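PDB 5L9S: ABC transporter, substrate binding protein (Mannopine) from Agrobacterium fabrum, which probably captures the opine mannopine in the periplasm as the substrate-binding component of an ABC transporter, here modelled in its open, unliganded form. Local coordinates for residues Val6-Gly11 against Ala42-Lys47; Ala46-Met51 against Phe75-Asp80; Asp64-Ala69 against Gly103-Ser108; Ala69-His74 against Trp309-Met314; Asp146-Val151 against Gln319-Trp324. One frame throughout, in Å; residues are numbered along the deposited sequence.

Interaction 1 (Val6-Gly11 against Ala42-Lys47); sequences VIATTG and AEKRAK
Lys44 leaves helix 41-53 with a first torsion of -95° and then bends at chi2, chi3 (65°) and chi4, which together lay its chain along the backbone of Ala8 to Thr10 instead of straight out from the helix. Its CG rests 3.9 Å from Ala8 CB, the methyl that strand 4-9 turns toward the helix. Further out, Lys44 CD lies 3.6 Å from Thr9 O, a van der Waals approach of methylene to carbonyl. The tip comes to Thr10: with chi1 at 56°, Thr10 CG2, standing beside its own backbone N, lies 3.6 Å from Lys44 NZ. No hydrogen bond spans the two segments; the ammonium has a weak bond to Leu63 O and a weak, long ion pair with Asp41. At the end of the strand, Thr9 OG1 accepts from Gly11 N at 3.2 Å in an ST turn. Helix 41-53 lies over strand 4-9 while joining strands 33-38 and 61-65, both of which run parallel to strand 4-9 and pair with it: a beta-alpha-beta crossover of the kind found in type II periplasmic binding proteins.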
# COMPACT_ATOMS: atom_id res chain seq x y z
N VAL A 6 -23.34 -2.50 3.93
CA VAL A 6 -22.54 -3.68 4.24
C VAL A 6 -21.17 -3.56 3.56
O VAL A 6 -21.10 -3.46 2.34
CB VAL A 6 -23.26 -5.04 4.01
CG1 VAL A 6 -24.00 -5.10 2.70
CG2 VAL A 6 -22.31 -6.23 4.20
N ILE A 7 -20.10 -3.52 4.36
CA ILE A 7 -18.72 -3.40 3.92
C ILE A 7 -17.89 -4.61 4.37
O ILE A 7 -18.01 -5.03 5.53
CB ILE A 7 -18.07 -2.01 4.32
CG1 ILE A 7 -16.65 -1.82 3.68
CG2 ILE A 7 -18.03 -1.79 5.84
CD1 ILE A 7 -16.11 -0.40 3.66
N ALA A 8 -17.03 -5.16 3.47
CA ALA A 8 -16.14 -6.27 3.80
C ALA A 8 -14.69 -5.78 3.95
O ALA A 8 -14.21 -5.00 3.13
CB ALA A 8 -16.23 -7.36 2.76
N THR A 9 -14.03 -6.23 5.03
CA THR A 9 -12.63 -5.90 5.37
C THR A 9 -11.93 -7.22 5.75
O THR A 9 -12.59 -8.27 5.79
CB THR A 9 -12.57 -4.86 6.55
OG1 THR A 9 -12.97 -5.47 7.78
CG2 THR A 9 -13.39 -3.60 6.30
N THR A 10 -10.60 -7.16 6.04
CA THR A 10 -9.82 -8.32 6.49
C THR A 10 -10.12 -8.64 7.96
O THR A 10 -9.72 -9.71 8.44
CB THR A 10 -8.33 -8.17 6.23
OG1 THR A 10 -7.86 -6.97 6.88
CG2 THR A 10 -7.97 -8.20 4.76
N GLY A 11 -10.86 -7.75 8.63
CA GLY A 11 -11.25 -7.89 10.02
C GLY A 11 -10.18 -7.43 10.99
O GLY A 11 -9.29 -6.65 10.62
N ALA A 42 -8.49 -12.88 -0.83
CA ALA A 42 -8.88 -13.93 -1.81
C ALA A 42 -10.30 -14.43 -1.58
O ALA A 42 -11.02 -14.66 -2.56
CB ALA A 42 -7.91 -15.10 -1.78
N GLU A 43 -10.71 -14.59 -0.30
CA GLU A 43 -12.06 -15.01 0.09
C GLU A 43 -13.08 -13.97 -0.36
O GLU A 43 -14.14 -14.35 -0.88
CB GLU A 43 -12.17 -15.12 1.61
CG GLU A 43 -11.87 -16.48 2.21
CD GLU A 43 -12.10 -16.43 3.71
OE1 GLU A 43 -13.26 -16.65 4.13
OE2 GLU A 43 -11.16 -16.04 4.44
N LYS A 44 -12.77 -12.67 -0.11
CA LYS A 44 -13.60 -11.51 -0.46
C LYS A 44 -13.81 -11.42 -1.97
O LYS A 44 -14.96 -11.34 -2.41
CB LYS A 44 -12.97 -10.23 0.07
CG LYS A 44 -13.51 -9.81 1.43
CD LYS A 44 -12.43 -9.26 2.34
CE LYS A 44 -11.80 -7.98 1.87
NZ LYS A 44 -10.32 -8.05 2.01
N ARG A 45 -12.71 -11.49 -2.75
CA ARG A 45 -12.72 -11.47 -4.22
C ARG A 45 -13.63 -12.55 -4.75
O ARG A 45 -14.49 -12.26 -5.58
CB ARG A 45 -11.31 -11.65 -4.79
CG ARG A 45 -10.44 -10.43 -4.64
CD ARG A 45 -9.16 -10.54 -5.44
NE ARG A 45 -8.11 -11.30 -4.75
CZ ARG A 45 -7.13 -10.75 -4.04
NH1 ARG A 45 -7.04 -9.43 -3.92
NH2 ARG A 45 -6.21 -11.51 -3.46
N ALA A 46 -13.48 -13.79 -4.22
CA ALA A 46 -14.28 -14.96 -4.59
C ALA A 46 -15.74 -14.85 -4.16
O ALA A 46 -16.63 -15.35 -4.88
CB ALA A 46 -13.66 -16.22 -4.03
N LYS A 47 -16.00 -14.20 -2.99
CA LYS A 47 -17.36 -14.00 -2.50
C LYS A 47 -18.10 -12.95 -3.32
O LYS A 47 -19.29 -13.10 -3.56
CB LYS A 47 -17.37 -13.65 -1.01
CG LYS A 47 -17.83 -14.78 -0.13
CD LYS A 47 -16.92 -14.98 1.07
CE LYS A 47 -17.35 -16.18 1.90
NZ LYS A 47 -16.19 -16.80 2.60

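Interaction 2 (Ala46-Met51 against Phe75-Asp80); sequences AKVTAM and FAITED
The side chain of Ile77 pushes its CD1 methyl into the angle between Val48 and Thr49 on helix 41-53. Val48 CG1 sits 3.7 Å from Ile77 CD1, the two side chains crossing at about a right angle. Thr49 OG1 is slightly closer to the same methyl, at 3.6 Å, but this is plain packing. The hydroxyl has its polar partner one turn back, in Arg45 O, and it is the carbon skeleton of Thr49 that forms the rest of the wall: Ile77 CG2 lies 3.8 Å from Thr49 CA. The chi1 of Ile77, 60°, sets CG1 between the backbone N and the carbonyl carbon and leaves CG2 beside the N, facing Thr49; the extended chi2 then carries CD1 on to Val48. The backbones are close here as well, with the CA atoms of Thr49 and Ile77 only 5.9 Å apart.

In the next shell, Tyr62 of strand 61-65 touches both Val48 and Ile77, and Trp59 also packs on Val48. Ile77 is tied through its backbone to Arg242, while Thr78 OG1 is hydrogen-bonded to His74 O near the end of helix 72-77. With no hydrogen bond or salt bridge between the segments, the contact rests on shape and dispersion: methyl groups meet on the buried Val48 side, while Thr49 stays at the surface.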
# COMPACT_ATOMS: atom_id res chain seq x y z
N ALA A 46 -13.48 -13.79 -4.22
CA ALA A 46 -14.28 -14.96 -4.59
C ALA A 46 -15.74 -14.85 -4.16
O ALA A 46 -16.63 -15.35 -4.88
CB ALA A 46 -13.66 -16.22 -4.03
N LYS A 47 -16.00 -14.20 -2.99
CA LYS A 47 -17.36 -14.00 -2.50
C LYS A 47 -18.10 -12.95 -3.32
O LYS A 47 -19.29 -13.10 -3.56
CB LYS A 47 -17.37 -13.65 -1.01
CG LYS A 47 -17.83 -14.78 -0.13
CD LYS A 47 -16.92 -14.98 1.07
CE LYS A 47 -17.35 -16.18 1.90
NZ LYS A 47 -16.19 -16.80 2.60
N VAL A 48 -17.37 -11.90 -3.79
CA VAL A 48 -17.94 -10.84 -4.64
C VAL A 48 -18.28 -11.41 -6.02
O VAL A 48 -19.41 -11.23 -6.51
CB VAL A 48 -17.07 -9.57 -4.72
CG1 VAL A 48 -17.63 -8.56 -5.72
CG2 VAL A 48 -16.93 -8.93 -3.35
N THR A 49 -17.34 -12.15 -6.60
CA THR A 49 -17.54 -12.77 -7.90
C THR A 49 -18.81 -13.65 -7.89
O THR A 49 -19.72 -13.42 -8.70
CB THR A 49 -16.25 -13.50 -8.35
OG1 THR A 49 -15.14 -12.62 -8.21
CG2 THR A 49 -16.34 -14.01 -9.79
N ALA A 50 -18.90 -14.59 -6.92
CA ALA A 50 -20.03 -15.52 -6.77
C ALA A 50 -21.38 -14.80 -6.63
O ALA A 50 -22.38 -15.23 -7.21
CB ALA A 50 -19.80 -16.44 -5.58
N MET A 51 -21.39 -13.71 -5.86
CA MET A 51 -22.56 -12.86 -5.65
C MET A 51 -22.98 -12.18 -6.95
O MET A 51 -24.17 -12.10 -7.23
CB MET A 51 -22.20 -11.77 -4.64
CG MET A 51 -22.42 -12.17 -3.22
SD MET A 51 -21.69 -10.99 -2.07
CE MET A 51 -21.96 -9.44 -2.94
N PHE A 75 -12.82 -4.83 -12.34
CA PHE A 75 -13.79 -4.01 -13.06
C PHE A 75 -15.04 -4.79 -13.51
O PHE A 75 -16.09 -4.18 -13.77
CB PHE A 75 -13.14 -3.33 -14.28
CG PHE A 75 -11.87 -2.55 -14.04
CD1 PHE A 75 -11.68 -1.83 -12.86
CD2 PHE A 75 -10.89 -2.46 -15.03
CE1 PHE A 75 -10.53 -1.07 -12.67
CE2 PHE A 75 -9.75 -1.68 -14.84
CZ PHE A 75 -9.58 -1.00 -13.66
N ALA A 76 -14.92 -6.12 -13.62
CA ALA A 76 -16.02 -7.00 -14.02
C ALA A 76 -17.03 -7.22 -12.90
O ALA A 76 -18.19 -7.45 -13.19
CB ALA A 76 -15.48 -8.33 -14.49
N ILE A 77 -16.57 -7.17 -11.63
CA ILE A 77 -17.38 -7.42 -10.43
C ILE A 77 -17.68 -6.13 -9.63
O ILE A 77 -18.41 -6.18 -8.64
CB ILE A 77 -16.74 -8.53 -9.54
CG1 ILE A 77 -15.31 -8.16 -9.06
CG2 ILE A 77 -16.74 -9.86 -10.27
CD1 ILE A 77 -14.70 -9.04 -7.95
N THR A 78 -17.12 -4.99 -10.05
CA THR A 78 -17.30 -3.71 -9.36
C THR A 78 -17.86 -2.66 -10.30
O THR A 78 -17.77 -2.78 -11.53
CB THR A 78 -16.00 -3.19 -8.67
OG1 THR A 78 -14.99 -2.87 -9.64
CG2 THR A 78 -15.45 -4.13 -7.59
N GLU A 79 -18.43 -1.61 -9.70
CA GLU A 79 -18.98 -0.48 -10.43
C GLU A 79 -17.87 0.49 -10.80
O GLU A 79 -16.90 0.62 -10.05
CB GLU A 79 -20.04 0.23 -9.60
CG GLU A 79 -21.36 0.37 -10.34
CD GLU A 79 -22.39 1.15 -9.57
OE1 GLU A 79 -22.49 2.38 -9.79
OE2 GLU A 79 -23.06 0.55 -8.70
N ASP A 80 -18.01 1.17 -11.95
CA ASP A 80 -17.06 2.18 -12.41
C ASP A 80 -17.36 3.47 -11.64
O ASP A 80 -18.43 4.06 -11.80
CB ASP A 80 -17.21 2.38 -13.93
CG ASP A 80 -16.13 3.19 -14.61
OD1 ASP A 80 -15.34 3.84 -13.90
OD2 ASP A 80 -16.11 3.23 -15.86

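Interaction 3 (Asp64-Ala69 against Gly103-Ser108); sequences DGEIQA and GAKLQS
A salt bridge joins Glu66 to Lys105, with Lys105 NZ donating to Glu66 OE1 at 3.1 Å. The ammonium does not lie in the plane of the acid; it comes from above, 42° out of the carboxylate plane. Lys105 gets there by bending at chi2 (99°) and chi3, which curls its end back toward Glu66, whereas the glutamate chain simply extends beyond CG. The other oxygen, Glu66 OE2, accepts from Gly235 N, so the buried carboxylate is held through both of its oxygens. Arg237 NH1 lies near Lys105 NZ as well, and two positive groups around this acid would be expected to favour its ionised form.

Asp64, at the start of the segment, is anchored separately: its OD1 takes the N-H of Gly65 at 2.9 Å and also bridges to Arg45 on helix 41-53. Outside the polar pair the two segments meet only loosely. Glu66 OE2 and Ser108 OG stand 4.2 Å apart, too far for a bond, and Ala69 O approaches Gly103 N no closer than 4.5 Å.

The two segments are not direct sheet neighbours: strand 224-240 pairs antiparallel with both 61-65 and 103-116, its Gly235 and Arg237 bonding to the backbones of Glu66 and Asp64, while on strand 103-116 Leu106 packs against Tyr14, Leu18 and Trp22 of helix 12-30.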
# COMPACT_ATOMS: atom_id res chain seq x y z
N ASP A 64 -9.73 -3.76 -1.07
CA ASP A 64 -8.74 -4.57 -1.78
C ASP A 64 -7.56 -3.71 -2.19
O ASP A 64 -7.73 -2.50 -2.32
CB ASP A 64 -9.35 -5.27 -3.02
CG ASP A 64 -8.72 -6.63 -3.35
OD1 ASP A 64 -7.60 -6.91 -2.85
OD2 ASP A 64 -9.35 -7.41 -4.11
N GLY A 65 -6.41 -4.33 -2.41
CA GLY A 65 -5.20 -3.64 -2.85
C GLY A 65 -5.43 -2.86 -4.13
O GLY A 65 -6.22 -3.28 -4.97
N GLU A 66 -4.74 -1.72 -4.28
CA GLU A 66 -4.91 -0.83 -5.43
C GLU A 66 -4.51 -1.45 -6.78
O GLU A 66 -5.10 -1.11 -7.81
CB GLU A 66 -4.23 0.53 -5.20
CG GLU A 66 -2.70 0.58 -5.19
CD GLU A 66 -2.18 2.00 -5.13
OE1 GLU A 66 -2.43 2.77 -6.09
OE2 GLU A 66 -1.57 2.37 -4.10
N ILE A 67 -3.56 -2.38 -6.76
CA ILE A 67 -3.12 -3.07 -7.98
C ILE A 67 -4.19 -4.07 -8.40
O ILE A 67 -4.43 -4.23 -9.58
CB ILE A 67 -1.68 -3.66 -7.84
CG1 ILE A 67 -0.67 -2.51 -7.80
CG2 ILE A 67 -1.35 -4.65 -9.00
CD1 ILE A 67 0.47 -2.78 -6.98
N GLN A 68 -4.88 -4.70 -7.43
CA GLN A 68 -5.95 -5.61 -7.78
C GLN A 68 -7.21 -4.80 -8.21
O GLN A 68 -8.00 -5.29 -9.01
CB GLN A 68 -6.23 -6.61 -6.63
CG GLN A 68 -7.46 -7.53 -6.80
CD GLN A 68 -7.41 -8.53 -7.95
OE1 GLN A 68 -6.37 -9.10 -8.31
NE2 GLN A 68 -8.57 -8.81 -8.52
N ALA A 69 -7.30 -3.51 -7.80
CA ALA A 69 -8.45 -2.64 -8.03
C ALA A 69 -8.47 -1.62 -9.26
O ALA A 69 -9.35 -0.80 -9.26
CB ALA A 69 -8.73 -1.86 -6.76
N GLY A 103 -12.10 2.22 -7.48
CA GLY A 103 -12.41 2.61 -6.11
C GLY A 103 -11.68 3.82 -5.57
O GLY A 103 -10.84 4.40 -6.25
N ALA A 104 -12.03 4.20 -4.31
CA ALA A 104 -11.47 5.34 -3.61
C ALA A 104 -10.32 4.88 -2.76
O ALA A 104 -10.40 3.80 -2.20
CB ALA A 104 -12.54 5.99 -2.74
N LYS A 105 -9.25 5.69 -2.63
CA LYS A 105 -8.12 5.33 -1.78
C LYS A 105 -8.53 5.42 -0.31
O LYS A 105 -9.11 6.43 0.12
CB LYS A 105 -6.89 6.22 -2.05
CG LYS A 105 -5.56 5.55 -1.67
CD LYS A 105 -4.81 4.92 -2.90
CE LYS A 105 -3.88 5.90 -3.60
NZ LYS A 105 -3.49 5.46 -4.97
N LEU A 106 -8.24 4.37 0.45
CA LEU A 106 -8.52 4.39 1.87
C LEU A 106 -7.25 4.86 2.56
O LEU A 106 -7.25 5.91 3.20
CB LEU A 106 -8.93 3.00 2.37
CG LEU A 106 -9.31 2.92 3.82
CD1 LEU A 106 -10.70 3.46 4.05
CD2 LEU A 106 -9.21 1.51 4.31
N GLN A 107 -6.16 4.11 2.40
CA GLN A 107 -4.87 4.42 3.02
C GLN A 107 -3.76 3.73 2.24
O GLN A 107 -4.03 2.74 1.56
CB GLN A 107 -4.86 3.98 4.51
CG GLN A 107 -5.34 2.55 4.78
CD GLN A 107 -4.39 1.42 4.48
OE1 GLN A 107 -4.81 0.26 4.51
NE2 GLN A 107 -3.11 1.67 4.19
N SER A 108 -2.51 4.21 2.39
CA SER A 108 -1.37 3.60 1.69
C SER A 108 -0.23 3.25 2.65
O SER A 108 -0.05 3.86 3.70
CB SER A 108 -0.89 4.46 0.53
OG SER A 108 -1.82 4.58 -0.52

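Interaction 4 (Ala69-His74 against Trp309-Met314); sequences AGSDAH and WINANM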
# COMPACT_ATOMS: atom_id res chain seq x y z
N ALA A 69 -7.30 -3.51 -7.80
CA ALA A 69 -8.45 -2.64 -8.03
C ALA A 69 -8.47 -1.62 -9.26
O ALA A 69 -9.35 -0.80 -9.26
CB ALA A 69 -8.73 -1.86 -6.76
N GLY A 70 -7.66 -1.66 -10.31
CA GLY A 70 -6.56 -2.53 -10.65
C GLY A 70 -6.83 -3.26 -11.95
O GLY A 70 -6.81 -2.67 -13.03
N SER A 71 -7.16 -4.54 -11.81
CA SER A 71 -7.35 -5.53 -12.86
C SER A 71 -8.70 -5.51 -13.54
O SER A 71 -9.68 -5.02 -12.97
CB SER A 71 -7.10 -6.92 -12.28
OG SER A 71 -7.96 -7.20 -11.18
N ASP A 72 -8.76 -6.10 -14.75
CA ASP A 72 -9.99 -6.24 -15.52
C ASP A 72 -10.98 -7.07 -14.71
O ASP A 72 -12.18 -6.76 -14.71
CB ASP A 72 -9.73 -6.91 -16.89
CG ASP A 72 -8.76 -6.16 -17.78
OD1 ASP A 72 -7.54 -6.22 -17.50
OD2 ASP A 72 -9.21 -5.53 -18.76
N ALA A 73 -10.47 -8.09 -13.98
CA ALA A 73 -11.25 -8.97 -13.10
C ALA A 73 -12.06 -8.15 -12.06
O ALA A 73 -13.26 -8.39 -11.89
CB ALA A 73 -10.31 -9.95 -12.40
N HIS A 74 -11.40 -7.14 -11.44
CA HIS A 74 -11.98 -6.21 -10.48
C HIS A 74 -13.07 -5.38 -11.14
O HIS A 74 -14.15 -5.27 -10.57
CB HIS A 74 -10.89 -5.30 -9.91
CG HIS A 74 -11.36 -4.39 -8.81
ND1 HIS A 74 -11.49 -4.84 -7.50
CD2 HIS A 74 -11.74 -3.09 -8.86
CE1 HIS A 74 -11.93 -3.81 -6.81
NE2 HIS A 74 -12.10 -2.74 -7.58
N TRP A 309 0.04 -1.36 -15.94
CA TRP A 309 1.23 -2.09 -16.38
C TRP A 309 1.49 -3.36 -15.56
O TRP A 309 1.71 -4.42 -16.14
CB TRP A 309 2.47 -1.17 -16.42
CG TRP A 309 3.69 -1.82 -17.01
CD1 TRP A 309 4.11 -1.75 -18.31
CD2 TRP A 309 4.62 -2.68 -16.33
NE1 TRP A 309 5.26 -2.49 -18.47
CE2 TRP A 309 5.59 -3.08 -17.28
CE3 TRP A 309 4.74 -3.15 -15.01
CZ2 TRP A 309 6.66 -3.92 -16.95
CZ3 TRP A 309 5.78 -4.01 -14.69
CH2 TRP A 309 6.72 -4.39 -15.66
N ILE A 310 1.46 -3.25 -14.22
CA ILE A 310 1.69 -4.39 -13.31
C ILE A 310 0.72 -5.56 -13.62
O ILE A 310 1.18 -6.70 -13.72
CB ILE A 310 1.67 -3.96 -11.81
CG1 ILE A 310 2.81 -2.96 -11.52
CG2 ILE A 310 1.77 -5.20 -10.88
CD1 ILE A 310 2.57 -2.07 -10.36
N ASN A 311 -0.59 -5.26 -13.82
CA ASN A 311 -1.61 -6.27 -14.12
C ASN A 311 -1.41 -6.93 -15.46
O ASN A 311 -1.57 -8.15 -15.57
CB ASN A 311 -3.02 -5.71 -14.01
CG ASN A 311 -3.49 -5.57 -12.60
OD1 ASN A 311 -3.74 -6.56 -11.87
ND2 ASN A 311 -3.60 -4.31 -12.18
N ALA A 312 -1.06 -6.14 -16.47
CA ALA A 312 -0.80 -6.65 -17.81
C ALA A 312 0.46 -7.52 -17.89
O ALA A 312 0.47 -8.49 -18.66
CB ALA A 312 -0.68 -5.50 -18.80
N ASN A 313 1.50 -7.19 -17.09
CA ASN A 313 2.76 -7.93 -17.14
C ASN A 313 2.98 -8.89 -15.96
O ASN A 313 4.04 -9.50 -15.86
CB ASN A 313 3.94 -6.97 -17.31
CG ASN A 313 3.88 -6.19 -18.60
OD1 ASN A 313 4.35 -6.65 -19.64
ND2 ASN A 313 3.28 -5.01 -18.57
N MET A 314 1.94 -9.09 -15.14
CA MET A 314 1.93 -9.96 -13.96
C MET A 314 2.43 -11.41 -14.18
O MET A 314 3.32 -11.85 -13.44
CB MET A 314 0.54 -9.97 -13.33
CG MET A 314 0.52 -9.50 -11.91
SD MET A 314 1.45 -10.67 -10.91
CE MET A 314 0.51 -10.55 -9.35
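Asn311 ND2 is gripped by two carbonyls, Ala307 O one turn earlier in its own helix and Ile67 O from the loop beyond strand 61-65. So held, the amide lies against the Gly70-Ser71 peptide, where ND2 lies 3.4 Å from Gly70 C and makes no bond. On the other arm of the amide, Asn311 OD1 touches Ser71 CB, also at 3.4 Å. With chi1 at 58°, the serine hydroxyl is swung between its own N and carbonyl carbon; there it is hydrogen-bonded to Gln68 O and weakly accepts from His74 N at 3.5 Å. The loop is modelled with a cis peptide before Gly70, a doubtful feature at this resolution. In the partner helix Trp309 O accepts twice from Asn313, from its N at 2.9 Å and from its side-chain ND2 at 3.0 Å. Ser71 occupies the N-cap position of helix 72-77, so the contact sets a serine-capped helix start against a side-chain amide of helix 307-325.

Interaction 5 (Asp146-Val151 against Gln319-Trp324); sequences DDPWRV and QRWNSW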
# COMPACT_ATOMS: atom_id res chain seq x y z
N ASP A 146 5.61 -13.60 -4.41
CA ASP A 146 5.30 -13.85 -5.82
C ASP A 146 5.42 -12.64 -6.77
O ASP A 146 5.91 -12.85 -7.89
CB ASP A 146 3.95 -14.53 -5.97
CG ASP A 146 3.99 -15.99 -5.55
OD1 ASP A 146 4.84 -16.75 -6.10
OD2 ASP A 146 3.19 -16.39 -4.69
N ASP A 147 5.06 -11.40 -6.38
CA ASP A 147 5.28 -10.31 -7.35
C ASP A 147 6.56 -9.54 -7.03
O ASP A 147 6.67 -8.95 -5.95
CB ASP A 147 4.06 -9.38 -7.55
CG ASP A 147 4.06 -8.57 -8.86
OD1 ASP A 147 5.13 -8.04 -9.23
OD2 ASP A 147 2.98 -8.40 -9.45
N PRO A 148 7.51 -9.52 -7.99
CA PRO A 148 8.78 -8.82 -7.77
C PRO A 148 8.85 -7.35 -8.24
O PRO A 148 9.95 -6.77 -8.24
CB PRO A 148 9.73 -9.66 -8.62
CG PRO A 148 8.90 -10.01 -9.82
CD PRO A 148 7.51 -10.21 -9.30
N TRP A 149 7.75 -6.77 -8.72
CA TRP A 149 7.79 -5.46 -9.36
C TRP A 149 8.55 -4.38 -8.55
O TRP A 149 9.27 -3.58 -9.18
CB TRP A 149 6.39 -4.97 -9.78
CG TRP A 149 5.49 -4.45 -8.70
CD1 TRP A 149 4.52 -5.14 -8.02
CD2 TRP A 149 5.45 -3.10 -8.20
NE1 TRP A 149 3.89 -4.31 -7.12
CE2 TRP A 149 4.44 -3.05 -7.22
CE3 TRP A 149 6.18 -1.93 -8.48
CZ2 TRP A 149 4.10 -1.87 -6.56
CZ3 TRP A 149 5.86 -0.76 -7.81
CH2 TRP A 149 4.81 -0.73 -6.90
N ARG A 150 8.41 -4.36 -7.19
CA ARG A 150 9.09 -3.40 -6.33
C ARG A 150 10.59 -3.69 -6.22
O ARG A 150 11.37 -2.79 -6.00
CB ARG A 150 8.49 -3.40 -4.93
CG ARG A 150 7.19 -2.65 -4.76
CD ARG A 150 6.93 -2.78 -3.30
NE ARG A 150 5.56 -3.10 -2.93
CZ ARG A 150 4.97 -4.27 -3.09
NH1 ARG A 150 5.59 -5.25 -3.73
NH2 ARG A 150 3.73 -4.45 -2.68
N VAL A 151 10.98 -4.96 -6.30
CA VAL A 151 12.39 -5.37 -6.26
C VAL A 151 13.05 -4.93 -7.59
O VAL A 151 14.15 -4.37 -7.58
CB VAL A 151 12.55 -6.89 -5.97
CG1 VAL A 151 13.98 -7.36 -6.17
CG2 VAL A 151 12.10 -7.21 -4.55
N GLN A 319 6.67 -15.66 -13.59
CA GLN A 319 7.39 -16.69 -14.33
C GLN A 319 8.90 -16.38 -14.28
O GLN A 319 9.68 -17.17 -13.76
CB GLN A 319 6.92 -16.72 -15.79
CG GLN A 319 5.75 -17.65 -16.11
CD GLN A 319 5.55 -17.84 -17.60
OE1 GLN A 319 6.07 -17.09 -18.44
NE2 GLN A 319 4.80 -18.88 -17.98
N ARG A 320 9.28 -15.19 -14.79
CA ARG A 320 10.65 -14.71 -14.86
C ARG A 320 11.35 -14.66 -13.51
O ARG A 320 12.54 -14.95 -13.46
CB ARG A 320 10.70 -13.34 -15.55
CG ARG A 320 11.02 -13.46 -17.02
CD ARG A 320 12.33 -12.78 -17.31
NE ARG A 320 12.11 -11.65 -18.20
CZ ARG A 320 13.05 -10.82 -18.62
NH1 ARG A 320 12.74 -9.82 -19.43
NH2 ARG A 320 14.30 -10.97 -18.21
N TRP A 321 10.64 -14.32 -12.43
CA TRP A 321 11.21 -14.24 -11.08
C TRP A 321 11.50 -15.63 -10.49
O TRP A 321 12.61 -15.86 -10.02
CB TRP A 321 10.32 -13.41 -10.14
CG TRP A 321 10.85 -13.27 -8.74
CD1 TRP A 321 10.44 -13.96 -7.63
CD2 TRP A 321 11.89 -12.38 -8.29
NE1 TRP A 321 11.15 -13.54 -6.53
CE2 TRP A 321 12.06 -12.59 -6.91
CE3 TRP A 321 12.68 -11.41 -8.93
CZ2 TRP A 321 13.01 -11.89 -6.15
CZ3 TRP A 321 13.59 -10.69 -8.17
CH2 TRP A 321 13.75 -10.94 -6.80
N ASN A 322 10.49 -16.54 -10.51
CA ASN A 322 10.60 -17.90 -9.97
C ASN A 322 11.72 -18.67 -10.62
O ASN A 322 12.42 -19.43 -9.94
CB ASN A 322 9.27 -18.65 -10.07
CG ASN A 322 8.27 -18.37 -8.95
OD1 ASN A 322 8.44 -17.48 -8.07
ND2 ASN A 322 7.18 -19.14 -8.97
N SER A 323 11.93 -18.43 -11.94
CA SER A 323 12.98 -19.01 -12.75
C SER A 323 14.35 -18.43 -12.36
O SER A 323 15.32 -19.19 -12.28
CB SER A 323 12.71 -18.76 -14.23
OG SER A 323 11.57 -19.47 -14.69
N TRP A 324 14.43 -17.10 -12.12
CA TRP A 324 15.64 -16.37 -11.71
C TRP A 324 16.08 -16.78 -10.31
O TRP A 324 17.28 -16.87 -10.04
CB TRP A 324 15.41 -14.84 -11.73
CG TRP A 324 16.64 -14.02 -11.44
CD1 TRP A 324 17.63 -13.69 -12.31
CD2 TRP A 324 16.98 -13.42 -10.18
NE1 TRP A 324 18.58 -12.91 -11.68
CE2 TRP A 324 18.22 -12.75 -10.37
CE3 TRP A 324 16.37 -13.38 -8.91
CZ2 TRP A 324 18.86 -12.06 -9.33
CZ3 TRP A 324 17.01 -12.70 -7.89
CH2 TRP A 324 18.24 -12.04 -8.10
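This is a mostly buried apolar contact, made where the turn into helix 149-158 meets the later part of helix 307-325. Trp321 is its centre. Pro148 lays CB over one face of the indole, 3.4 Å from Trp321 CE3, and its CG reaches back to Trp321 CB at 3.7 Å. Val151, one turn along, brings CG1 to 3.6 Å from Trp321 CH2, approaching the ring obliquely. The indole projects this far because CG is anti to the backbone N, chi1 -179°. Its opposite face carries Trp324 CE3, 3.9 Å above the plane, so proline and tryptophan sandwich the ring, and Trp321 NE1 is hydrogen-bonded to Asn144 OD1.

The turn carrying the proline is capped: Asp147 OD1 accepts from Trp149 N at 3.0 Å, with an N-H...O angle of 158°. At the solvent side Asp146 OD1 and Asn322 OD1 come only to 4.2 Å, and the acid is committed through OD2 to a salt bridge with Arg190. Helix 171-181 packs alongside, with Phe175 against Trp321 and Leu178 against Val151, while Gln208 of strand 206-210 also packs on Val151.

In the fold
Interactions 1 and 2 lie about 11 Å apart between centres and share helix 41-53, one pressed on strand 4-9, the other on the end of helix 72-77. Interaction 3 is nearest the middle of the chain, about 8 Å from its centre, and Arg45 to Asp64 ties it to interaction 1. Along the chain, interaction 1 closes before 3, 4 and 5 open, whereas 2, 3 and 4 interleave, as do 4 and 5. The last two, with centres about 16 Å apart, both use helix 307-325, and Ile310 and Met314 touch Asp147 between them. This C-terminal helix thereby probably ties the loop at 66-71 to helix 149-158, parts far apart in sequence.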